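Local coordinates for phenazine biosynthesis protein, PhzF family (Bacillus anthracis, PDB 3EDN), which is of undetermined specific function but belongs to the PhzF family of diaminopimelate epimerase-like proteins and may act as an isomerase, at residues Thr77-Leu90 / Ile107-Met121. Sequence-based numbering, arbitrary orientation. Where two conformers were deposited one is given.
Sequences TVGTIYALRERGLL and IQIGVNENGETFIKM. With SO4 (sulfate ion), chain D.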
loop_
_atom_site.group_PDB
_atom_site.type_symbol
_atom_site.label_atom_id
_atom_site.label_comp_id
_atom_site.label_asym_id
_atom_site.label_seq_id
_atom_site.Cartn_x
_atom_site.Cartn_y
_atom_site.Cartn_z
ATOM N N THR A 77 -1.435 -16.465 -9.161
ATOM C CA THR A 77 -2.069 -15.921 -10.352
ATOM C C THR A 77 -3.071 -16.905 -10.948
ATOM O O THR A 77 -4.203 -16.543 -11.271
ATOM C CB THR A 77 -0.996 -15.513 -11.387
ATOM O OG1 THR A 77 -0.148 -14.509 -10.797
ATOM C CG2 THR A 77 -1.630 -14.960 -12.651
ATOM N N VAL A 78 -2.668 -18.158 -11.091
ATOM C CA VAL A 78 -3.598 -19.178 -11.558
ATOM C C VAL A 78 -4.854 -19.258 -10.678
ATOM O O VAL A 78 -5.970 -19.188 -11.190
ATOM C CB VAL A 78 -2.919 -20.558 -11.656
ATOM C CG1 VAL A 78 -3.965 -21.696 -11.786
ATOM C CG2 VAL A 78 -1.923 -20.578 -12.819
ATOM N N GLY A 79 -4.676 -19.396 -9.366
ATOM C CA GLY A 79 -5.837 -19.499 -8.492
ATOM C C GLY A 79 -6.709 -18.255 -8.537
ATOM O O GLY A 79 -7.948 -18.335 -8.572
ATOM N N THR A 80 -6.068 -17.095 -8.559
ATOM C CA THR A 80 -6.816 -15.826 -8.477
ATOM C C THR A 80 -7.594 -15.538 -9.755
ATOM O O THR A 80 -8.784 -15.207 -9.709
ATOM C CB THR A 80 -5.901 -14.647 -8.119
ATOM O OG1 THR A 80 -5.285 -14.894 -6.847
ATOM C CG2 THR A 80 -6.676 -13.334 -8.039
ATOM N N ILE A 81 -6.948 -15.685 -10.908
ATOM C CA ILE A 81 -7.671 -15.453 -12.149
ATOM C C ILE A 81 -8.758 -16.514 -12.335
ATOM O O ILE A 81 -9.849 -16.203 -12.793
ATOM C CB ILE A 81 -6.748 -15.379 -13.368
ATOM C CG1 ILE A 81 -5.680 -14.308 -13.161
ATOM C CG2 ILE A 81 -7.563 -15.098 -14.644
ATOM C CD1 ILE A 81 -6.229 -12.955 -12.750
ATOM N N TYR A 82 -8.473 -17.768 -11.998
ATOM C CA TYR A 82 -9.521 -18.781 -12.054
ATOM C C TYR A 82 -10.740 -18.354 -11.204
ATOM O O TYR A 82 -11.897 -18.447 -11.643
ATOM C CB TYR A 82 -8.989 -20.124 -11.540
ATOM C CG TYR A 82 -10.050 -21.193 -11.562
ATOM C CD1 TYR A 82 -10.219 -22.027 -12.667
ATOM C CD2 TYR A 82 -10.921 -21.340 -10.489
ATOM C CE1 TYR A 82 -11.214 -22.991 -12.695
ATOM C CE2 TYR A 82 -11.914 -22.320 -10.501
ATOM C CZ TYR A 82 -12.058 -23.127 -11.607
ATOM O OH TYR A 82 -13.062 -24.068 -11.592
ATOM N N ALA A 83 -10.490 -17.925 -9.971
ATOM C CA ALA A 83 -11.589 -17.519 -9.100
ATOM C C ALA A 83 -12.358 -16.330 -9.671
ATOM O O ALA A 83 -13.596 -16.332 -9.704
ATOM C CB ALA A 83 -11.055 -17.200 -7.721
ATOM N N LEU A 84 -11.637 -15.319 -10.141
ATOM C CA LEU A 84 -12.327 -14.165 -10.740
ATOM C C LEU A 84 -13.187 -14.587 -11.919
ATOM O O LEU A 84 -14.338 -14.171 -12.050
ATOM C CB LEU A 84 -11.332 -13.093 -11.189
ATOM C CG LEU A 84 -10.539 -12.362 -10.110
ATOM C CD1 LEU A 84 -9.388 -11.577 -10.693
ATOM C CD2 LEU A 84 -11.464 -11.399 -9.355
ATOM N N ARG A 85 -12.629 -15.409 -12.792
ATOM C CA ARG A 85 -13.359 -15.830 -13.974
ATOM C C ARG A 85 -14.585 -16.659 -13.597
ATOM O O ARG A 85 -15.697 -16.372 -14.051
ATOM C CB ARG A 85 -12.422 -16.601 -14.911
ATOM C CG ARG A 85 -13.117 -17.331 -16.050
ATOM C CD ARG A 85 -13.416 -16.428 -17.237
ATOM N NE ARG A 85 -13.844 -17.250 -18.364
ATOM C CZ ARG A 85 -13.631 -16.969 -19.645
ATOM N NH1 ARG A 85 -12.991 -15.865 -20.005
ATOM N NH2 ARG A 85 -14.064 -17.808 -20.571
ATOM N N GLU A 86 -14.393 -17.674 -12.760
ATOM C CA GLU A 86 -15.474 -18.585 -12.440
ATOM C C GLU A 86 -16.579 -17.917 -11.632
ATOM O O GLU A 86 -17.713 -18.378 -11.639
ATOM C CB GLU A 86 -14.916 -19.813 -11.717
ATOM C CG GLU A 86 -14.074 -20.681 -12.634
ATOM C CD GLU A 86 -14.872 -21.208 -13.811
ATOM O OE1 GLU A 86 -14.701 -20.695 -14.942
ATOM O OE2 GLU A 86 -15.700 -22.108 -13.591
ATOM N N ARG A 87 -16.232 -16.842 -10.924
ATOM C CA ARG A 87 -17.215 -16.114 -10.100
ATOM C C ARG A 87 -17.975 -15.040 -10.859
ATOM O O ARG A 87 -18.862 -14.401 -10.291
ATOM C CB ARG A 87 -16.538 -15.482 -8.881
ATOM C CG ARG A 87 -16.059 -16.547 -7.932
ATOM C CD ARG A 87 -15.368 -16.036 -6.670
ATOM N NE ARG A 87 -15.325 -17.173 -5.774
ATOM C CZ ARG A 87 -16.238 -17.421 -4.835
ATOM N NH1 ARG A 87 -17.204 -16.538 -4.580
ATOM N NH2 ARG A 87 -16.138 -18.530 -4.120
ATOM N N GLY A 88 -17.634 -14.820 -12.123
ATOM C CA GLY A 88 -18.287 -13.761 -12.906
ATOM C C GLY A 88 -17.756 -12.366 -12.655
ATOM O O GLY A 88 -18.469 -11.371 -12.834
ATOM N N LEU A 89 -16.487 -12.285 -12.252
ATOM C CA LEU A 89 -15.871 -11.027 -11.813
ATOM C C LEU A 89 -14.935 -10.417 -12.855
ATOM O O LEU A 89 -14.313 -9.381 -12.581
ATOM C CB LEU A 89 -15.121 -11.236 -10.481
ATOM C CG LEU A 89 -16.031 -11.658 -9.322
ATOM C CD1 LEU A 89 -15.200 -12.057 -8.097
ATOM C CD2 LEU A 89 -16.972 -10.512 -8.952
ATOM N N LEU A 90 -14.862 -11.049 -14.031
ATOM C CA LEU A 90 -14.062 -10.543 -15.150
ATOM C C LEU A 90 -14.914 -10.125 -16.348
ATOM O O LEU A 90 -16.058 -10.548 -16.480
ATOM C CB LEU A 90 -13.095 -11.632 -15.631
ATOM C CG LEU A 90 -11.968 -12.046 -14.693
ATOM C CD1 LEU A 90 -11.069 -13.072 -15.357
ATOM C CD2 LEU A 90 -11.145 -10.855 -14.221
ATOM N N ILE A 107 -2.118 -12.850 -19.757
ATOM C CA ILE A 107 -2.722 -14.100 -19.311
ATOM C C ILE A 107 -3.745 -14.559 -20.323
ATOM O O ILE A 107 -4.510 -13.739 -20.829
ATOM C CB ILE A 107 -3.470 -13.871 -17.972
ATOM C CG1 ILE A 107 -2.515 -13.328 -16.909
ATOM C CG2 ILE A 107 -4.251 -15.118 -17.521
ATOM C CD1 ILE A 107 -1.301 -14.183 -16.624
ATOM N N GLN A 108 -3.757 -15.855 -20.645
ATOM C CA GLN A 108 -4.805 -16.413 -21.498
ATOM C C GLN A 108 -5.747 -17.237 -20.649
ATOM O O GLN A 108 -5.323 -17.954 -19.759
ATOM C CB GLN A 108 -4.208 -17.320 -22.571
ATOM C CG GLN A 108 -2.961 -16.773 -23.201
ATOM C CD GLN A 108 -3.186 -15.425 -23.825
ATOM O OE1 GLN A 108 -4.224 -15.182 -24.449
ATOM N NE2 GLN A 108 -2.214 -14.531 -23.670
ATOM N N ILE A 109 -7.031 -17.145 -20.951
ATOM C CA ILE A 109 -8.042 -17.886 -20.232
ATOM C C ILE A 109 -8.722 -18.801 -21.229
ATOM O O ILE A 109 -9.287 -18.333 -22.228
ATOM C CB ILE A 109 -9.069 -16.940 -19.587
ATOM C CG1 ILE A 109 -8.342 -15.945 -18.679
ATOM C CG2 ILE A 109 -10.131 -17.761 -18.842
ATOM C CD1 ILE A 109 -9.191 -14.775 -18.191
ATOM N N GLY A 110 -8.643 -20.102 -20.968
ATOM C CA GLY A 110 -9.159 -21.089 -21.903
ATOM C C GLY A 110 -9.971 -22.136 -21.173
ATOM O O GLY A 110 -10.190 -22.033 -19.973
ATOM N N VAL A 111 -10.439 -23.131 -21.912
ATOM C CA VAL A 111 -11.119 -24.276 -21.327
ATOM C C VAL A 111 -10.465 -25.534 -21.863
ATOM O O VAL A 111 -10.223 -25.636 -23.070
ATOM C CB VAL A 111 -12.611 -24.303 -21.696
ATOM C CG1 VAL A 111 -13.298 -23.027 -21.245
ATOM C CG2 VAL A 111 -12.788 -24.516 -23.206
ATOM N N ASN A 112 -10.165 -26.485 -20.980
ATOM C CA ASN A 112 -9.589 -27.752 -21.424
ATOM C C ASN A 112 -10.674 -28.701 -21.945
ATOM O O ASN A 112 -11.835 -28.306 -22.071
ATOM C CB ASN A 112 -8.729 -28.398 -20.331
ATOM C CG ASN A 112 -9.543 -29.208 -19.343
ATOM O OD1 ASN A 112 -10.762 -29.053 -19.246
ATOM N ND2 ASN A 112 -8.867 -30.081 -18.598
ATOM N N GLU A 113 -10.289 -29.926 -22.291
ATOM C CA GLU A 113 -11.241 -30.875 -22.864
ATOM C C GLU A 113 -12.383 -31.160 -21.893
ATOM O O GLU A 113 -13.535 -31.335 -22.306
ATOM C CB GLU A 113 -10.542 -32.174 -23.293
ATOM C CG GLU A 113 -9.662 -32.819 -22.227
ATOM C CD GLU A 113 -8.843 -33.986 -22.771
ATOM O OE1 GLU A 113 -8.466 -33.957 -23.962
ATOM O OE2 GLU A 113 -8.573 -34.931 -22.002
ATOM N N ASN A 114 -12.067 -31.172 -20.600
ATOM C CA ASN A 114 -13.047 -31.559 -19.586
ATOM C C ASN A 114 -13.974 -30.411 -19.182
ATOM O O ASN A 114 -14.825 -30.562 -18.300
ATOM C CB ASN A 114 -12.344 -32.173 -18.379
ATOM C CG ASN A 114 -11.618 -33.454 -18.730
ATOM O OD1 ASN A 114 -12.067 -34.218 -19.592
ATOM N ND2 ASN A 114 -10.486 -33.695 -18.078
ATOM N N GLY A 115 -13.813 -29.272 -19.849
ATOM C CA GLY A 115 -14.706 -28.143 -19.652
ATOM C C GLY A 115 -14.250 -27.215 -18.542
ATOM O O GLY A 115 -14.927 -26.236 -18.226
ATOM N N GLU A 116 -13.093 -27.521 -17.965
ATOM C CA GLU A 116 -12.499 -26.744 -16.878
ATOM C C GLU A 116 -11.747 -25.522 -17.403
ATOM O O GLU A 116 -10.999 -25.633 -18.375
ATOM C CB GLU A 116 -11.504 -27.609 -16.094
ATOM C CG GLU A 116 -12.032 -28.939 -15.565
ATOM C CD GLU A 116 -11.060 -29.605 -14.603
ATOM O OE1 GLU A 116 -10.089 -30.243 -15.071
ATOM O OE2 GLU A 116 -11.256 -29.484 -13.369
ATOM N N THR A 117 -11.915 -24.380 -16.749
ATOM C CA THR A 117 -11.179 -23.184 -17.102
ATOM C C THR A 117 -9.711 -23.324 -16.721
ATOM O O THR A 117 -9.381 -23.727 -15.596
ATOM C CB THR A 117 -11.789 -21.948 -16.431
ATOM O OG1 THR A 117 -13.085 -21.689 -17.007
ATOM C CG2 THR A 117 -10.892 -20.734 -16.625
ATOM N N PHE A 118 -8.842 -23.024 -17.681
ATOM C CA PHE A 118 -7.402 -23.044 -17.483
ATOM C C PHE A 118 -6.827 -21.649 -17.662
ATOM O O PHE A 118 -7.265 -20.893 -18.527
ATOM C CB PHE A 118 -6.766 -24.002 -18.509
ATOM C CG PHE A 118 -6.575 -25.395 -17.992
ATOM C CD1 PHE A 118 -7.662 -26.190 -17.628
ATOM C CD2 PHE A 118 -5.300 -25.902 -17.828
ATOM C CE1 PHE A 118 -7.449 -27.479 -17.126
ATOM C CE2 PHE A 118 -5.096 -27.168 -17.343
ATOM C CZ PHE A 118 -6.161 -27.954 -16.986
ATOM N N ILE A 119 -5.849 -21.316 -16.834
ATOM C CA ILE A 119 -5.186 -20.011 -16.852
ATOM C C ILE A 119 -3.752 -20.256 -17.310
ATOM O O ILE A 119 -3.024 -21.041 -16.681
ATOM C CB ILE A 119 -5.130 -19.394 -15.439
ATOM C CG1 ILE A 119 -6.530 -19.362 -14.808
ATOM C CG2 ILE A 119 -4.496 -18.021 -15.473
ATOM C CD1 ILE A 119 -7.605 -18.728 -15.669
ATOM N N LYS A 120 -3.345 -19.563 -18.373
ATOM C CA LYS A 120 -2.068 -19.828 -19.046
ATOM C C LYS A 120 -1.183 -18.598 -18.961
ATOM O O LYS A 120 -1.646 -17.480 -19.180
ATOM C CB LYS A 120 -2.327 -20.198 -20.507
ATOM C CG LYS A 120 -1.089 -20.579 -21.307
ATOM C CD LYS A 120 -1.513 -20.993 -22.727
ATOM C CE LYS A 120 -0.320 -21.285 -23.614
ATOM N NZ LYS A 120 -0.770 -21.587 -25.016
HETATM N N MSE A 121 0.093 -18.789 -18.651
HETATM C CA MSE A 121 1.009 -17.655 -18.547
HETATM C C MSE A 121 2.375 -18.033 -19.096
HETATM O O MSE A 121 2.701 -19.211 -19.197
HETATM C CB MSE A 121 1.127 -17.160 -17.104
HETATM C CG MSE A 121 1.652 -18.168 -16.119
HETATM SE SE MSE A 121 1.039 -17.779 -14.273
HETATM C CE MSE A 121 -0.859 -17.693 -14.653
HETATM S S SO4 D . -19.329 -18.898 -2.746
HETATM O O1 SO4 D . -18.757 -19.832 -3.705
HETATM O O2 SO4 D . -20.416 -18.141 -3.355
HETATM O O3 SO4 D . -19.883 -19.646 -1.618
HETATM O O4 SO4 D . -18.314 -17.976 -2.262
HETATM O O HOH W 1 -13.555 -25.218 -14.234
#
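Ile119 packs against helix 77-86 between Val78, Ile81 and Tyr82. Its CG1 lies against the carbonyl Val78 O at 3.7 Å, and its CD1 meets Ile81 CG2 at 3.8 Å. The two isoleucine side chains cross at about a right angle. Ile81 CG2 also touches Ile109 CD1, which Leu90 CD1 meets from the loop after the helix. Toward residue 77, the chain of selenomethionine Met121 is bent at chi3 (54°), which brings CE against Thr77 CG2 and Val78 CG2. The pair Thr77 CG2 to Met121 CE is tight, at 3.5 Å.

Polar contacts gather around Thr117. In the Glu86 conformer given, Thr117 OG1 donates a hydrogen bond to Glu86 OE1 (2.8 Å), from above the carboxylate plane. That Glu86 chain is bent at chi2 (-61°), and its CG lies over one face of the Tyr82 ring. Thr117 O sits at the edge of that ring, 3.5 Å from Tyr82 CD1, and is hydrogen-bonded to Thr288. One water links Tyr82 OH to Thr117 N.

Arg85, in the conformer given, lays a guanidinium face over Ile109 CG2, offset toward the rim, with NH1 3.6 Å from that methyl.

The helix thus covers one face of the antiparallel hairpin 107-121 in the diaminopimelate epimerase-like fold. Apolar packing dominates toward residue 77. At the other end the hydroxyl, carbonyl and N-H of buried Thr117 all have partners, so its polar atoms are satisfied beside the isoleucines.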